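Local atomic coordinates of ribose-phosphate pyrophosphokinase (Mycobacterium smegmatis, PDB entry 5MP7), a protein that probably makes phosphoribosyl pyrophosphate, a precursor in nucleotide biosynthesis, by transferring the pyrophosphoryl group of ATP to ribose 5-phosphate with the help of magnesium. Residues A[199-204]-A[214-219]. Numbering follows the deposited sequence.
Sequences FIHKTR and SNRVVG
Phe199 to Lys202 and Asn215 to Val218 pair as antiparallel neighbours at one margin of the mixed sheet, where strand 215-218 is outermost within the chain and 197-202 the next one in. The short segments run at 144°, and four bridges set the register. Phe199–Val218 and His201–Arg216 are hydrogen-bonded pairs with reciprocal N–H···O bonds, such as His201 N to Arg216 O at 2.9 Å; Ile200–Val217 and Lys202–Asn215 are non-hydrogen-bonded pairs. Beyond the last bridge, Thr203 N still reaches Ser214 O (3.1 Å), carrying the pairing into the loop. Phe199, His201, Arg216 and Val218 share one face. The Phe199 ring lies beside Val218, its CE1 3.7 Å from Val218 CB, and Val218 CG2 meets His201 CB at 3.7 Å, so that Val218 touches both residues of the partner strand on this face. Arg216 runs alongside His201, with the imidazole and guanidinium planes 22° apart; His201 ND1 sits 4.3 Å above the guanidinium plane, displaced toward its rim, a loose overlap. The chain of Arg216 turns at chi3 (-97°), which sets NE; NH2 donates to Thr203 OG1 at 2.8 Å. That bond is moderately bent, and it ties the side chain diagonally to the end of the partner segment. On the other face, Ile200 and Asn215 pack on Leu245 of helix 237-248, while Lys202 touches Thr238 of the same helix and its NZ bonds to Pro177 O. Lys202 is the predicted active-site residue and Arg204 a predicted ribose 5-phosphate-binding residue, and the unmodelled 205-213 joins the two strands. The arrangement is an edge beta-hairpin of a phosphoribosyltransferase-like domain, whose unmodelled connection is consistent with the flexible catalytic loop of class I PRPP synthetases.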
loop_
_atom_site.group_PDB
_atom_site.type_symbol
_atom_site.label_atom_id
_atom_site.label_comp_id
_atom_site.label_asym_id
_atom_site.label_seq_id
_atom_site.Cartn_x
_atom_site.Cartn_y
_atom_site.Cartn_z
ATOM N N PHE A 199 -0.458 2.995 77.892
ATOM C CA PHE A 199 -0.269 3.357 76.499
ATOM C C PHE A 199 1.087 2.953 75.969
ATOM O O PHE A 199 1.984 2.704 76.738
ATOM C CB PHE A 199 -0.481 4.858 76.312
ATOM C CG PHE A 199 0.686 5.669 76.726
ATOM C CD1 PHE A 199 0.913 5.937 78.052
ATOM C CD2 PHE A 199 1.591 6.133 75.769
ATOM C CE1 PHE A 199 2.028 6.664 78.441
ATOM C CE2 PHE A 199 2.702 6.866 76.138
ATOM C CZ PHE A 199 2.926 7.123 77.481
ATOM N N ILE A 200 1.213 2.913 74.653
ATOM C CA ILE A 200 2.436 2.554 74.007
ATOM C C ILE A 200 3.274 3.793 73.725
ATOM O O ILE A 200 2.863 4.648 72.962
ATOM C CB ILE A 200 2.181 1.862 72.675
ATOM C CG1 ILE A 200 1.820 0.397 72.921
ATOM C CG2 ILE A 200 3.474 1.499 71.943
ATOM C CD1 ILE A 200 0.522 -0.102 73.488
ATOM N N HIS A 201 4.474 3.826 74.294
ATOM C CA HIS A 201 5.424 4.890 74.088
ATOM C C HIS A 201 6.341 4.494 72.947
ATOM O O HIS A 201 6.978 3.448 73.016
ATOM C CB HIS A 201 6.206 5.094 75.396
ATOM C CG HIS A 201 7.341 6.073 75.308
ATOM N ND1 HIS A 201 8.351 6.113 76.241
ATOM C CD2 HIS A 201 7.620 7.052 74.414
ATOM C CE1 HIS A 201 9.207 7.067 75.919
ATOM N NE2 HIS A 201 8.788 7.649 74.812
ATOM N N LYS A 202 6.432 5.350 71.928
ATOM C CA LYS A 202 7.353 5.167 70.804
ATOM C C LYS A 202 8.498 6.162 70.854
ATOM O O LYS A 202 8.296 7.379 70.856
ATOM C CB LYS A 202 6.600 5.297 69.487
ATOM C CG LYS A 202 5.949 3.981 69.138
ATOM C CD LYS A 202 4.794 4.095 68.155
ATOM C CE LYS A 202 3.955 2.847 68.128
ATOM N NZ LYS A 202 2.521 3.103 67.859
ATOM N N THR A 203 9.714 5.649 70.877
ATOM C CA THR A 203 10.897 6.490 70.843
ATOM C C THR A 203 11.415 6.579 69.416
ATOM O O THR A 203 11.509 5.568 68.736
ATOM C CB THR A 203 11.970 5.896 71.749
ATOM O OG1 THR A 203 11.470 5.854 73.105
ATOM C CG2 THR A 203 13.270 6.722 71.686
ATOM N N ARG A 204 11.744 7.787 68.960
ATOM C CA ARG A 204 12.242 8.004 67.592
ATOM C C ARG A 204 13.685 8.517 67.621
ATOM O O ARG A 204 14.249 8.791 68.696
ATOM C CB ARG A 204 11.310 8.970 66.844
ATOM C CG ARG A 204 9.977 8.340 66.459
ATOM C CD ARG A 204 9.035 9.294 65.721
ATOM N NE ARG A 204 7.666 8.793 65.703
ATOM C CZ ARG A 204 6.856 8.721 66.764
ATOM N NH1 ARG A 204 7.254 9.131 67.981
ATOM N NH2 ARG A 204 5.629 8.226 66.604
ATOM N N SER A 214 12.267 2.159 69.100
ATOM C CA SER A 214 11.704 1.186 70.036
ATOM C C SER A 214 10.229 1.468 70.493
ATOM O O SER A 214 9.708 2.567 70.369
ATOM C CB SER A 214 12.655 1.044 71.240
ATOM O OG SER A 214 12.394 1.993 72.266
ATOM N N ASN A 215 9.590 0.448 71.033
ATOM C CA ASN A 215 8.240 0.543 71.544
ATOM C C ASN A 215 8.205 -0.040 72.961
ATOM O O ASN A 215 8.777 -1.094 73.205
ATOM C CB ASN A 215 7.296 -0.322 70.708
ATOM C CG ASN A 215 7.057 0.178 69.289
ATOM O OD1 ASN A 215 6.466 1.209 69.099
ATOM N ND2 ASN A 215 7.423 -0.611 68.282
ATOM N N ARG A 216 7.515 0.610 73.889
ATOM C CA ARG A 216 7.404 0.126 75.277
ATOM C C ARG A 216 5.982 0.344 75.780
ATOM O O ARG A 216 5.363 1.327 75.466
ATOM C CB ARG A 216 8.395 0.873 76.202
ATOM C CG ARG A 216 9.859 0.602 75.889
ATOM C CD ARG A 216 10.834 1.529 76.618
ATOM N NE ARG A 216 11.294 2.681 75.814
ATOM C CZ ARG A 216 12.118 3.646 76.262
ATOM N NH1 ARG A 216 12.573 3.632 77.514
ATOM N NH2 ARG A 216 12.489 4.645 75.457
ATOM N N VAL A 217 5.494 -0.537 76.622
ATOM C CA VAL A 217 4.220 -0.305 77.278
ATOM C C VAL A 217 4.476 0.441 78.576
ATOM O O VAL A 217 5.334 0.048 79.332
ATOM C CB VAL A 217 3.542 -1.632 77.610
ATOM C CG1 VAL A 217 2.213 -1.393 78.306
ATOM C CG2 VAL A 217 3.351 -2.441 76.338
ATOM N N VAL A 218 3.723 1.494 78.830
ATOM C CA VAL A 218 3.865 2.277 80.034
ATOM C C VAL A 218 2.591 2.028 80.801
ATOM O O VAL A 218 1.514 2.394 80.341
ATOM C CB VAL A 218 4.039 3.788 79.702
ATOM C CG1 VAL A 218 4.093 4.629 80.973
ATOM C CG2 VAL A 218 5.301 4.002 78.865
ATOM N N GLY A 219 2.717 1.439 81.980
ATOM C CA GLY A 219 1.576 0.972 82.792
ATOM C C GLY A 219 1.571 -0.561 82.934
ATOM O O GLY A 219 2.302 -1.249 82.222
#